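Long-range contact in structural protein ORF273 (Acidianus two-tailed virus, PDB 4ART), which is a thermo- and acid-stable structural component of the virion of an archaeal virus, its precise role not established: residues 102-111 against 139-147. Sequence-based numbering, arbitrary orientation.
Sequences FLFDIDYGLP and YYIHAVVEF
The Phe102 ring wedges between Glu146 and its own helix neighbour Ile106. Glu146 CB sits over the centre of one face, 3.6 Å from the centroid of the Phe102 ring, a CH-pi contact, while Ile106 CD1 lies toward the rim of the opposite face. With CG anti to the backbone N (chi1 173°), the Phe102 ring reaches toward the strand, bringing its edge to the Val144 backbone, CE1 3.4 Å from Val144 O. The Glu146 chain bends at chi2, which brings its carboxylate, tilted against the ring plane, beside the Phe102 side chain, OE1 lying 3.6 Å from Phe102 CB. Val144 fills the next position: its CG1 packs on Phe102 CD1 at 3.6 Å, and both methyls meet Asp105 CB, the two side chains crossing at about a right angle.

Past the helix, Gly109 is the centre of an inverse gamma turn, and its own carbonyl is turned to the strand. His142 ND1 donates a weak, bent bond to Gly109 O (2.8 Å, 123° at the hydrogen), the acceptor standing oblique to the imidazole; on the other nitrogen, NE2 bonds to Asp94 of strand 87-96, so the ring is held at two points. Pro111 lies flat-on over one face of the Tyr140 ring in a second CH-pi contact, while Tyr140 OH is hydrogen-bonded to Glu92.

Helix 102-108 runs nearly antiparallel to strand 139-146 (167°, axes 8.9 Å apart), a helix laid on one face of the mixed seven-stranded sheet, along its central strand, an alpha/beta layer arrangement within the fold described as new.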
ATOM      1  N   PHE A 102      -5.306   7.114  10.081  1.00 37.03           N
ATOM      2  CA  PHE A 102      -6.307   8.022   9.524  1.00 35.55           C
ATOM      3  C   PHE A 102      -5.686   9.412   9.323  1.00 37.15           C
ATOM      4  O   PHE A 102      -5.734   9.944   8.222  1.00 33.32           O
ATOM      5  CB  PHE A 102      -7.531   8.111  10.473  1.00 37.68           C
ATOM      6  CG  PHE A 102      -8.586   9.130  10.110  1.00 37.47           C
ATOM      7  CD1 PHE A 102      -9.321   9.009   8.933  1.00 38.81           C
ATOM      8  CD2 PHE A 102      -8.903  10.161  10.980  1.00 39.43           C
ATOM      9  CE1 PHE A 102     -10.313   9.937   8.610  1.00 39.04           C
ATOM     10  CE2 PHE A 102      -9.902  11.087  10.654  1.00 41.56           C
ATOM     11  CZ  PHE A 102     -10.601  10.965   9.476  1.00 38.06           C
ATOM     12  N   LEU A 103      -5.052   9.963  10.364  1.00 36.46           N
ATOM     13  CA  LEU A 103      -4.411  11.291  10.291  1.00 35.36           C
ATOM     14  C   LEU A 103      -3.262  11.300   9.299  1.00 40.23           C
ATOM     15  O   LEU A 103      -3.129  12.238   8.513  1.00 39.86           O
ATOM     16  CB  LEU A 103      -3.938  11.739  11.680  1.00 36.71           C
ATOM     17  CG  LEU A 103      -5.017  11.979  12.730  1.00 41.33           C
ATOM     18  CD1 LEU A 103      -4.373  12.434  14.020  1.00 45.97           C
ATOM     19  CD2 LEU A 103      -6.077  12.992  12.252  1.00 38.58           C
ATOM     20  N   PHE A 104      -2.480  10.214   9.272  1.00 39.39           N
ATOM     21  CA  PHE A 104      -1.380  10.098   8.322  1.00 39.10           C
ATOM     22  C   PHE A 104      -1.887  10.053   6.864  1.00 42.72           C
ATOM     23  O   PHE A 104      -1.336  10.723   5.995  1.00 41.60           O
ATOM     24  CB  PHE A 104      -0.475   8.909   8.667  1.00 41.97           C
ATOM     25  CG  PHE A 104       0.637   8.728   7.684  1.00 42.23           C
ATOM     26  CD1 PHE A 104       1.773   9.534   7.743  1.00 44.85           C
ATOM     27  CD2 PHE A 104       0.545   7.772   6.684  1.00 41.58           C
ATOM     28  CE1 PHE A 104       2.783   9.413   6.791  1.00 45.20           C
ATOM     29  CE2 PHE A 104       1.580   7.622   5.761  1.00 44.68           C
ATOM     30  CZ  PHE A 104       2.698   8.440   5.825  1.00 41.89           C
ATOM     31  N   ASP A 105      -2.933   9.271   6.607  1.00 40.40           N
ATOM     32  CA  ASP A 105      -3.549   9.171   5.290  1.00 39.67           C
ATOM     33  C   ASP A 105      -4.111  10.526   4.839  1.00 44.75           C
ATOM     34  O   ASP A 105      -3.972  10.852   3.679  1.00 44.53           O
ATOM     35  CB  ASP A 105      -4.666   8.111   5.287  1.00 42.02           C
ATOM     36  CG  ASP A 105      -4.197   6.661   5.372  1.00 55.63           C
ATOM     37  OD1 ASP A 105      -2.961   6.434   5.525  1.00 55.58           O
ATOM     38  OD2 ASP A 105      -5.064   5.758   5.339  1.00 62.35           O
ATOM     39  N   ILE A 106      -4.703  11.327   5.771  1.00 41.96           N
ATOM     40  CA  ILE A 106      -5.261  12.683   5.536  1.00 42.75           C
ATOM     41  C   ILE A 106      -4.156  13.640   5.085  1.00 49.06           C
ATOM     42  O   ILE A 106      -4.309  14.364   4.103  1.00 48.37           O
ATOM     43  CB  ILE A 106      -5.903  13.267   6.849  1.00 45.73           C
ATOM     44  CG1 ILE A 106      -7.201  12.577   7.245  1.00 45.88           C
ATOM     45  CG2 ILE A 106      -6.090  14.807   6.799  1.00 47.98           C
ATOM     46  CD1 ILE A 106      -7.729  13.091   8.618  1.00 46.02           C
ATOM     47  N   ASP A 107      -3.071  13.667   5.864  1.00 48.29           N
ATOM     48  CA  ASP A 107      -1.946  14.586   5.723  1.00 49.06           C
ATOM     49  C   ASP A 107      -0.905  14.220   4.638  1.00 51.31           C
ATOM     50  O   ASP A 107      -0.274  15.118   4.072  1.00 50.94           O
ATOM     51  CB  ASP A 107      -1.325  14.852   7.120  1.00 53.10           C
ATOM     52  CG  ASP A 107      -2.319  15.406   8.142  1.00 67.19           C
ATOM     53  OD1 ASP A 107      -3.152  16.273   7.758  1.00 69.71           O
ATOM     54  OD2 ASP A 107      -2.254  14.987   9.329  1.00 72.43           O
ATOM     55  N   TYR A 108      -0.802  12.917   4.281  1.00 47.75           N
ATOM     56  CA  TYR A 108       0.145  12.381   3.288  1.00 49.25           C
ATOM     57  C   TYR A 108      -0.455  11.394   2.283  1.00 53.54           C
ATOM     58  O   TYR A 108       0.298  10.739   1.564  1.00 55.65           O
ATOM     59  CB  TYR A 108       1.316  11.673   3.991  1.00 53.21           C
ATOM     60  CG  TYR A 108       2.164  12.561   4.871  1.00 56.56           C
ATOM     61  CD1 TYR A 108       1.818  12.792   6.199  1.00 57.90           C
ATOM     62  CD2 TYR A 108       3.339  13.131   4.393  1.00 59.67           C
ATOM     63  CE1 TYR A 108       2.593  13.611   7.016  1.00 60.11           C
ATOM     64  CE2 TYR A 108       4.143  13.925   5.211  1.00 61.81           C
ATOM     65  CZ  TYR A 108       3.761  14.167   6.522  1.00 71.80           C
ATOM     66  OH  TYR A 108       4.546  14.944   7.341  1.00 79.55           O
ATOM     67  N   GLY A 109      -1.777  11.306   2.216  1.00 47.24           N
ATOM     68  CA  GLY A 109      -2.477  10.387   1.326  1.00 45.41           C
ATOM     69  C   GLY A 109      -2.489  10.823  -0.119  1.00 45.74           C
ATOM     70  O   GLY A 109      -3.556  10.938  -0.747  1.00 42.78           O
ATOM     71  N   LEU A 110      -1.273  11.007  -0.665  1.00 40.52           N
ATOM     72  CA  LEU A 110      -1.082  11.402  -2.041  1.00 38.15           C
ATOM     73  C   LEU A 110      -1.526  10.299  -2.964  1.00 39.27           C
ATOM     74  O   LEU A 110      -1.370   9.126  -2.651  1.00 37.33           O
ATOM     75  CB  LEU A 110       0.400  11.703  -2.313  1.00 38.86           C
ATOM     76  CG  LEU A 110       0.855  13.121  -1.970  1.00 41.97           C
ATOM     77  CD1 LEU A 110       2.331  13.203  -1.910  1.00 42.98           C
ATOM     78  CD2 LEU A 110       0.365  14.113  -2.981  1.00 41.11           C
ATOM     79  N   PRO A 111      -2.044  10.655  -4.135  1.00 36.17           N
ATOM     80  CA  PRO A 111      -2.333   9.623  -5.133  1.00 35.96           C
ATOM     81  C   PRO A 111      -1.079   8.877  -5.494  1.00 37.30           C
ATOM     82  O   PRO A 111       0.040   9.379  -5.376  1.00 33.64           O
ATOM     83  CB  PRO A 111      -2.750  10.411  -6.366  1.00 38.06           C
ATOM     84  CG  PRO A 111      -2.300  11.783  -6.120  1.00 42.36           C
ATOM     85  CD  PRO A 111      -2.271  12.012  -4.664  1.00 37.62           C
ATOM     86  N   TYR A 139      -9.271  16.508 -11.298  1.00 29.01           N
ATOM     87  CA  TYR A 139      -8.993  16.235  -9.896  1.00 25.76           C
ATOM     88  C   TYR A 139      -8.804  14.811  -9.496  1.00 29.13           C
ATOM     89  O   TYR A 139      -9.432  13.898 -10.034  1.00 26.70           O
ATOM     90  CB  TYR A 139     -10.102  16.835  -9.013  1.00 27.07           C
ATOM     91  CG  TYR A 139     -10.215  18.348  -9.082  1.00 28.25           C
ATOM     92  CD1 TYR A 139      -9.378  19.160  -8.332  1.00 29.66           C
ATOM     93  CD2 TYR A 139     -11.212  18.958  -9.842  1.00 29.62           C
ATOM     94  CE1 TYR A 139      -9.508  20.552  -8.356  1.00 31.17           C
ATOM     95  CE2 TYR A 139     -11.347  20.349  -9.885  1.00 30.36           C
ATOM     96  CZ  TYR A 139     -10.487  21.144  -9.142  1.00 37.44           C
ATOM     97  OH  TYR A 139     -10.585  22.522  -9.168  1.00 40.76           O
ATOM     98  N   TYR A 140      -7.923  14.633  -8.512  1.00 27.43           N
ATOM     99  CA  TYR A 140      -7.716  13.367  -7.850  1.00 28.76           C
ATOM    100  C   TYR A 140      -8.230  13.567  -6.422  1.00 31.14           C
ATOM    101  O   TYR A 140      -7.819  14.505  -5.741  1.00 30.86           O
ATOM    102  CB  TYR A 140      -6.242  12.897  -7.865  1.00 32.21           C
ATOM    103  CG  TYR A 140      -6.029  11.737  -6.902  1.00 38.00           C
ATOM    104  CD1 TYR A 140      -6.356  10.442  -7.260  1.00 41.18           C
ATOM    105  CD2 TYR A 140      -5.608  11.960  -5.591  1.00 40.49           C
ATOM    106  CE1 TYR A 140      -6.235   9.386  -6.349  1.00 43.79           C
ATOM    107  CE2 TYR A 140      -5.510  10.924  -4.668  1.00 41.99           C
ATOM    108  CZ  TYR A 140      -5.806   9.636  -5.052  1.00 52.30           C
ATOM    109  OH  TYR A 140      -5.632   8.642  -4.115  1.00 57.75           O
ATOM    110  N   ILE A 141      -9.149  12.697  -5.987  1.00 27.17           N
ATOM    111  CA  ILE A 141      -9.748  12.828  -4.649  1.00 26.84           C
ATOM    112  C   ILE A 141      -9.443  11.603  -3.796  1.00 30.55           C
ATOM    113  O   ILE A 141      -9.683  10.474  -4.208  1.00 31.29           O
ATOM    114  CB  ILE A 141     -11.283  13.123  -4.721  1.00 28.61           C
ATOM    115  CG1 ILE A 141     -11.574  14.345  -5.610  1.00 28.44           C
ATOM    116  CG2 ILE A 141     -11.888  13.270  -3.332  1.00 27.70           C
ATOM    117  CD1 ILE A 141     -13.090  14.681  -5.808  1.00 26.99           C
ATOM    118  N   HIS A 142      -8.917  11.845  -2.606  1.00 27.90           N
ATOM    119  CA  HIS A 142      -8.643  10.799  -1.643  1.00 27.07           C
ATOM    120  C   HIS A 142      -9.564  11.002  -0.471  1.00 28.66           C
ATOM    121  O   HIS A 142      -9.479  12.038   0.191  1.00 27.33           O
ATOM    122  CB  HIS A 142      -7.170  10.808  -1.204  1.00 28.09           C
ATOM    123  CG  HIS A 142      -6.794   9.618  -0.342  1.00 32.46           C
ATOM    124  ND1 HIS A 142      -5.707   9.664   0.488  1.00 35.16           N
ATOM    125  CD2 HIS A 142      -7.341   8.368  -0.253  1.00 34.69           C
ATOM    126  CE1 HIS A 142      -5.637   8.478   1.087  1.00 34.55           C
ATOM    127  NE2 HIS A 142      -6.595   7.664   0.683  1.00 35.04           N
ATOM    128  N   ALA A 143     -10.512  10.062  -0.284  1.00 25.98           N
ATOM    129  CA  ALA A 143     -11.478  10.075   0.815  1.00 27.76           C
ATOM    130  C   ALA A 143     -11.050   9.042   1.831  1.00 34.04           C
ATOM    131  O   ALA A 143     -10.717   7.931   1.454  1.00 35.30           O
ATOM    132  CB  ALA A 143     -12.881   9.776   0.311  1.00 28.99           C
ATOM    133  N   VAL A 144     -10.980   9.424   3.105  1.00 31.56           N
ATOM    134  CA  VAL A 144     -10.571   8.497   4.170  1.00 32.16           C
ATOM    135  C   VAL A 144     -11.659   8.415   5.211  1.00 36.04           C
ATOM    136  O   VAL A 144     -12.081   9.441   5.748  1.00 36.26           O
ATOM    137  CB  VAL A 144      -9.176   8.823   4.799  1.00 35.51           C
ATOM    138  CG1 VAL A 144      -8.671   7.665   5.666  1.00 34.98           C
ATOM    139  CG2 VAL A 144      -8.148   9.178   3.724  1.00 34.56           C
ATOM    140  N   VAL A 145     -12.153   7.210   5.455  1.00 34.02           N
ATOM    141  CA  VAL A 145     -13.185   6.978   6.460  1.00 35.50           C
ATOM    142  C   VAL A 145     -12.574   6.248   7.658  1.00 40.80           C
ATOM    143  O   VAL A 145     -11.927   5.203   7.487  1.00 40.32           O
ATOM    144  CB  VAL A 145     -14.421   6.243   5.897  1.00 39.88           C
ATOM    145  CG1 VAL A 145     -15.570   6.267   6.897  1.00 40.61           C
ATOM    146  CG2 VAL A 145     -14.864   6.848   4.569  1.00 39.18           C
ATOM    147  N   GLU A 146     -12.763   6.823   8.854  1.00 38.03           N
ATOM    148  CA  GLU A 146     -12.314   6.268  10.130  1.00 39.34           C
ATOM    149  C   GLU A 146     -13.496   5.566  10.828  1.00 47.09           C
ATOM    150  O   GLU A 146     -14.526   6.203  11.063  1.00 47.18           O
ATOM    151  CB  GLU A 146     -11.709   7.376  11.024  1.00 40.26           C
ATOM    152  CG  GLU A 146     -11.574   7.041  12.501  1.00 48.90           C
ATOM    153  CD  GLU A 146     -10.550   5.993  12.894  1.00 63.14           C
ATOM    154  OE1 GLU A 146      -9.681   5.633  12.064  1.00 38.66           O
ATOM    155  OE2 GLU A 146     -10.617   5.537  14.057  1.00 64.94           O
ATOM    156  N   PHE A 147     -13.337   4.256  11.158  1.00 44.47           N
ATOM    157  CA  PHE A 147     -14.361   3.459  11.857  1.00 60.41           C
ATOM    158  C   PHE A 147     -14.146   3.330  13.362  1.00 74.28           C
ATOM    159  O   PHE A 147     -13.010   3.251  13.812  1.00 52.67           O
ATOM    160  CB  PHE A 147     -14.515   2.083  11.210  1.00 62.23           C
ATOM    161  CG  PHE A 147     -15.410   2.118   9.999  1.00 62.83           C
ATOM    162  CD1 PHE A 147     -14.918   2.522   8.764  1.00 63.40           C
ATOM    163  CD2 PHE A 147     -16.757   1.805  10.102  1.00 66.47           C
ATOM    164  CE1 PHE A 147     -15.756   2.593   7.651  1.00 66.12           C
ATOM    165  CE2 PHE A 147     -17.593   1.870   8.988  1.00 67.27           C
ATOM    166  CZ  PHE A 147     -17.089   2.265   7.768  1.00 65.40           C
TER